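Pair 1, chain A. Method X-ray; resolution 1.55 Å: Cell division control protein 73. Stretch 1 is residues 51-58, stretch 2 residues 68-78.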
# COMPACT_ATOMS: atom_id res chain seq x y z
N PRO A 51 8.51 -12.55 -9.51
CA PRO A 51 7.72 -13.66 -10.06
C PRO A 51 6.48 -14.09 -9.25
O PRO A 51 5.43 -14.31 -9.85
CB PRO A 51 8.74 -14.79 -10.12
CG PRO A 51 10.03 -14.09 -10.38
CD PRO A 51 9.95 -12.79 -9.64
N ASN A 52 6.61 -14.20 -7.93
CA ASN A 52 5.48 -14.64 -7.10
C ASN A 52 4.59 -13.50 -6.61
O ASN A 52 3.59 -13.72 -5.93
CB ASN A 52 5.99 -15.45 -5.90
CG ASN A 52 7.00 -14.68 -5.05
OD1 ASN A 52 7.38 -13.55 -5.37
ND2 ASN A 52 7.43 -15.30 -3.96
N GLY A 53 4.95 -12.27 -6.94
CA GLY A 53 4.15 -11.12 -6.57
C GLY A 53 4.16 -10.80 -5.09
O GLY A 53 3.28 -10.10 -4.59
N LEU A 54 5.16 -11.30 -4.37
CA LEU A 54 5.21 -11.15 -2.93
C LEU A 54 6.55 -10.59 -2.50
O LEU A 54 7.60 -11.09 -2.90
CB LEU A 54 4.98 -12.51 -2.26
CG LEU A 54 5.19 -12.62 -0.74
CD1 LEU A 54 6.65 -12.47 -0.34
CD2 LEU A 54 4.35 -11.63 -0.01
N VAL A 55 6.50 -9.55 -1.67
CA VAL A 55 7.69 -9.09 -0.98
C VAL A 55 7.44 -8.94 0.51
O VAL A 55 6.31 -8.77 0.96
CB VAL A 55 8.25 -7.78 -1.55
CG1 VAL A 55 8.55 -7.94 -3.02
CG2 VAL A 55 7.30 -6.65 -1.31
N ASN A 56 8.51 -9.04 1.28
CA ASN A 56 8.43 -8.87 2.71
C ASN A 56 9.23 -7.65 3.12
O ASN A 56 10.30 -7.39 2.58
CB ASN A 56 9.00 -10.11 3.40
CG ASN A 56 8.26 -11.37 3.02
OD1 ASN A 56 7.22 -11.68 3.58
ND2 ASN A 56 8.80 -12.09 2.04
N ILE A 57 8.69 -6.91 4.08
CA ILE A 57 9.38 -5.77 4.66
C ILE A 57 9.19 -5.80 6.16
O ILE A 57 8.06 -5.91 6.65
CB ILE A 57 8.84 -4.43 4.10
CG1 ILE A 57 9.18 -4.27 2.62
CG2 ILE A 57 9.41 -3.25 4.88
CD1 ILE A 57 8.71 -2.94 2.02
N GLU A 58 10.28 -5.69 6.91
CA GLU A 58 10.19 -5.58 8.35
C GLU A 58 10.41 -4.12 8.73
O GLU A 58 11.29 -3.45 8.18
CB GLU A 58 11.25 -6.47 9.02
CG GLU A 58 11.19 -6.45 10.53
CD GLU A 58 11.88 -7.66 11.18
OE1 GLU A 58 11.80 -8.79 10.66
OE2 GLU A 58 12.50 -7.46 12.22
N ILE A 68 7.50 -5.23 13.16
CA ILE A 68 6.35 -5.73 12.42
C ILE A 68 6.84 -6.18 11.05
O ILE A 68 7.60 -5.47 10.39
CB ILE A 68 5.26 -4.65 12.25
CG1 ILE A 68 4.73 -4.18 13.62
CG2 ILE A 68 4.12 -5.16 11.38
CD1 ILE A 68 4.16 -5.29 14.48
N ARG A 69 6.43 -7.37 10.64
CA ARG A 69 6.79 -7.91 9.34
C ARG A 69 5.56 -7.88 8.46
O ARG A 69 4.54 -8.49 8.79
CB ARG A 69 7.31 -9.34 9.45
CG ARG A 69 8.61 -9.48 10.22
CD ARG A 69 9.10 -10.92 10.22
NE ARG A 69 10.32 -11.07 11.00
CZ ARG A 69 10.90 -12.24 11.28
NH1 ARG A 69 10.36 -13.37 10.84
NH2 ARG A 69 12.01 -12.27 12.01
N PHE A 70 5.65 -7.13 7.38
CA PHE A 70 4.58 -7.03 6.40
C PHE A 70 4.73 -8.01 5.26
O PHE A 70 5.83 -8.23 4.75
CB PHE A 70 4.52 -5.62 5.81
CG PHE A 70 4.20 -4.56 6.81
CD1 PHE A 70 2.88 -4.25 7.11
CD2 PHE A 70 5.21 -3.88 7.47
CE1 PHE A 70 2.57 -3.27 8.04
CE2 PHE A 70 4.91 -2.90 8.40
CZ PHE A 70 3.59 -2.60 8.68
N ILE A 71 3.61 -8.59 4.87
CA ILE A 71 3.50 -9.35 3.64
C ILE A 71 2.86 -8.41 2.63
O ILE A 71 1.76 -7.93 2.84
CB ILE A 71 2.62 -10.58 3.85
CG1 ILE A 71 3.25 -11.49 4.91
CG2 ILE A 71 2.42 -11.32 2.54
CD1 ILE A 71 2.31 -12.55 5.41
N ILE A 72 3.56 -8.15 1.53
CA ILE A 72 3.10 -7.18 0.53
C ILE A 72 2.89 -7.95 -0.77
O ILE A 72 3.83 -8.53 -1.31
CB ILE A 72 4.12 -6.06 0.34
CG1 ILE A 72 4.44 -5.42 1.69
CG2 ILE A 72 3.60 -5.03 -0.67
CD1 ILE A 72 5.47 -4.32 1.65
N VAL A 73 1.66 -8.00 -1.24
CA VAL A 73 1.32 -8.86 -2.35
C VAL A 73 0.56 -8.12 -3.42
O VAL A 73 -0.23 -7.22 -3.12
CB VAL A 73 0.49 -10.09 -1.90
CG1 VAL A 73 1.38 -11.07 -1.18
CG2 VAL A 73 -0.69 -9.68 -1.03
N ASP A 74 0.75 -8.55 -4.67
CA ASP A 74 0.08 -7.92 -5.82
C ASP A 74 -1.12 -8.71 -6.30
O ASP A 74 -1.67 -8.43 -7.36
CB ASP A 74 1.06 -7.66 -6.98
CG ASP A 74 1.50 -8.93 -7.71
OD1 ASP A 74 1.06 -10.04 -7.36
OD2 ASP A 74 2.30 -8.81 -8.66
N ASN A 75 -1.56 -9.67 -5.49
CA ASN A 75 -2.62 -10.59 -5.86
C ASN A 75 -3.26 -11.15 -4.59
O ASN A 75 -2.78 -10.89 -3.49
CB ASN A 75 -2.05 -11.74 -6.68
CG ASN A 75 -1.12 -12.62 -5.86
OD1 ASN A 75 -1.55 -13.61 -5.27
ND2 ASN A 75 0.14 -12.23 -5.78
N THR A 76 -4.32 -11.92 -4.73
CA THR A 76 -5.01 -12.45 -3.55
C THR A 76 -5.03 -13.97 -3.51
O THR A 76 -5.90 -14.56 -2.88
CB THR A 76 -6.46 -11.92 -3.46
OG1 THR A 76 -7.17 -12.28 -4.65
CG2 THR A 76 -6.48 -10.40 -3.30
N ARG A 77 -4.05 -14.60 -4.15
CA ARG A 77 -3.99 -16.06 -4.17
C ARG A 77 -3.75 -16.66 -2.78
O ARG A 77 -4.16 -17.79 -2.51
CB ARG A 77 -2.90 -16.54 -5.14
CG ARG A 77 -3.13 -16.11 -6.59
CD ARG A 77 -2.12 -16.77 -7.55
NE ARG A 77 -0.74 -16.39 -7.24
CZ ARG A 77 -0.13 -15.30 -7.70
NH1 ARG A 77 1.12 -15.04 -7.37
NH2 ARG A 77 -0.79 -14.47 -8.50
N MET A 78 -3.10 -15.91 -1.90
CA MET A 78 -2.77 -16.40 -0.56
C MET A 78 -4.00 -16.46 0.34
O MET A 78 -3.93 -17.02 1.43
CB MET A 78 -1.72 -15.50 0.11
CG MET A 78 -2.26 -14.16 0.60
SD MET A 78 -1.04 -13.21 1.54
CE MET A 78 -1.05 -14.05 3.11
O HOH W 1 1.96 -13.84 -3.89
O HOH W 2 7.35 -10.41 6.05
O HOH W 3 11.83 -9.83 13.76

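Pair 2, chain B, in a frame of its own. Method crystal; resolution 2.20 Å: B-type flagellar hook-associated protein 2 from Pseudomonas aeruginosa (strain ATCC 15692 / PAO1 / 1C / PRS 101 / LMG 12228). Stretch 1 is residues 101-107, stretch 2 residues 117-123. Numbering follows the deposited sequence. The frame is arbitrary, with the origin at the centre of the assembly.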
# COMPACT_ATOMS: atom_id res chain seq x y z
N GLU B 101 15.20 37.40 43.71
CA GLU B 101 13.90 37.69 44.29
C GLU B 101 13.04 38.58 43.40
O GLU B 101 11.88 38.29 43.15
CB GLU B 101 14.10 38.36 45.65
CG GLU B 101 15.16 39.47 45.66
CD GLU B 101 16.57 38.98 45.91
OE1 GLU B 101 17.02 38.05 45.20
OE2 GLU B 101 17.24 39.52 46.82
N ALA B 102 13.64 39.68 42.95
CA ALA B 102 12.91 40.72 42.22
C ALA B 102 12.93 40.49 40.72
O ALA B 102 12.21 41.13 39.97
CB ALA B 102 13.49 42.09 42.55
N GLY B 103 13.77 39.56 40.28
CA GLY B 103 13.88 39.26 38.86
C GLY B 103 14.92 40.15 38.22
O GLY B 103 14.80 40.53 37.05
N VAL B 104 15.96 40.46 38.98
CA VAL B 104 17.07 41.23 38.44
C VAL B 104 18.22 40.29 38.13
O VAL B 104 18.71 39.58 39.01
CB VAL B 104 17.55 42.32 39.42
CG1 VAL B 104 18.79 43.02 38.88
CG2 VAL B 104 16.43 43.31 39.70
N SER B 105 18.64 40.28 36.87
CA SER B 105 19.75 39.45 36.45
C SER B 105 20.83 40.35 35.88
O SER B 105 20.61 41.55 35.69
CB SER B 105 19.30 38.42 35.41
OG SER B 105 18.99 39.04 34.17
N ALA B 106 21.99 39.78 35.61
CA ALA B 106 23.13 40.58 35.16
C ALA B 106 24.06 39.78 34.26
O ALA B 106 24.18 38.56 34.38
CB ALA B 106 23.89 41.12 36.36
N THR B 107 24.73 40.48 33.36
CA THR B 107 25.73 39.86 32.50
C THR B 107 26.80 40.89 32.15
O THR B 107 26.74 42.03 32.59
CB THR B 107 25.10 39.31 31.21
OG1 THR B 107 26.05 38.47 30.53
CG2 THR B 107 24.68 40.44 30.29
N LEU B 117 28.70 46.07 32.94
CA LEU B 117 27.63 45.27 33.52
C LEU B 117 26.32 45.61 32.84
O LEU B 117 26.00 46.78 32.64
CB LEU B 117 27.53 45.50 35.03
CG LEU B 117 28.64 44.89 35.89
CD1 LEU B 117 28.70 45.56 37.25
CD2 LEU B 117 28.45 43.39 36.02
N VAL B 118 25.55 44.59 32.48
CA VAL B 118 24.26 44.78 31.85
C VAL B 118 23.20 44.12 32.74
O VAL B 118 23.24 42.92 32.98
CB VAL B 118 24.21 44.18 30.42
CG1 VAL B 118 22.80 44.25 29.85
CG2 VAL B 118 25.19 44.92 29.51
N LEU B 119 22.27 44.93 33.23
CA LEU B 119 21.30 44.45 34.20
C LEU B 119 19.88 44.47 33.63
O LEU B 119 19.49 45.40 32.92
CB LEU B 119 21.37 45.29 35.48
CG LEU B 119 22.61 45.15 36.37
CD1 LEU B 119 23.83 45.88 35.79
CD2 LEU B 119 22.31 45.66 37.77
N SER B 120 19.12 43.41 33.91
CA SER B 120 17.76 43.28 33.40
C SER B 120 16.76 43.01 34.52
O SER B 120 17.07 42.34 35.50
CB SER B 120 17.67 42.16 32.36
OG SER B 120 18.45 42.45 31.22
N SER B 121 15.55 43.53 34.35
CA SER B 121 14.46 43.26 35.28
C SER B 121 13.31 42.58 34.56
O SER B 121 13.14 42.75 33.36
CB SER B 121 13.99 44.56 35.94
OG SER B 121 12.77 44.35 36.64
N THR B 122 12.52 41.80 35.29
CA THR B 122 11.38 41.12 34.67
C THR B 122 10.05 41.77 35.03
O THR B 122 8.99 41.27 34.64
CB THR B 122 11.33 39.64 35.09
OG1 THR B 122 11.17 39.54 36.51
CG2 THR B 122 12.59 38.92 34.66
N LYS B 123 10.10 42.88 35.75
CA LYS B 123 8.88 43.55 36.16
C LYS B 123 8.48 44.57 35.11
O LYS B 123 9.22 45.52 34.85
CB LYS B 123 9.05 44.21 37.53
CG LYS B 123 7.76 44.67 38.18
CD LYS B 123 6.96 43.50 38.71
CE LYS B 123 5.53 43.91 39.06
NZ LYS B 123 4.56 43.47 38.02

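The two pairs differ most in what covers the hydrogen-bonded register positions. In pair 1 the face carrying Val55(A), Ile57(A), Phe70(A) and Ile72(A) is wholly apolar, with CD1 of Ile57(A) 3.5 Å from CD1 of Ile72(A) and CG2 of Val55(A) 3.6 Å from CB of Ile72(A). In pair 2 the matching face holds Ser105(B), Thr107(B), Val118(B) and Ser120(B). The serines face each other with short side chains, OG of Ser105(B) lying 3.8 Å from CB of Ser120(B), while CG2 of Thr107(B) approaches CB of Val118(B) at 3.8 Å. The smaller side chains accompany a smaller buried surface, 463 Å² against 641 Å², although the pair 2 stretches are also shorter.

Beneath these differences the backbones agree to 0.9 Å over 14 residues. Both are antiparallel strand pairs, with angles of 160° and 157° between strand directions and a closest axial approach of 4.6 Å. Val55(A) and Ile72(A), matched by Ser105(B) and Ser120(B), exchange two hydrogen bonds: N of Val55(A) to O of Ile72(A) and N of Ile72(A) to O of Val55(A) are both 2.9 Å, against 2.9 Å from N of Ser105(B) to O of Ser120(B) and 3.0 Å from N of Ser120(B) to O of Ser105(B). Ile57(A) and Phe70(A) form a second such ring, as do Thr107(B) and Val118(B). Because these bonds involve only main-chain atoms, the pattern survives the change of side chains.

On the other face, Leu54(A) reaches across with CD2, 3.2 Å from both CG2 of Ile71(A) and CG1 of Val73(A). Its counterpart Val104(B) is shorter, and the apolar contact here is a looser one between Ala106(B) CB and Leu119(B) CG, at 4.2 Å. Asn56(A), which matches Ala106(B), instead uses OD1 to accept from water 2 at 2.8 Å; the same water donates to O of Phe70(A) at 3.0 Å, linking the strands.

Gly53(A) and Gly103(B) coincide, both with positive phi. A CB would lie 2.1 Å from OD1 of Asp74(A) in one and OG1 of Thr122(B) in the other, so glycine leaves room for a polar side chain at the matched position opposite. Asp74(A) N donates to Gly53(A) O at 3.0 Å; the equivalent bond from Thr122(B) N to Gly103(B) O, 3.1 Å, is weak, its angle only 121°. Asp74(A) OD1 also accepts from ND2 of Asn75(A) at 2.9 Å, whereas at Lys123(B), matching Asn75(A), the CA-to-CB bond points sideways.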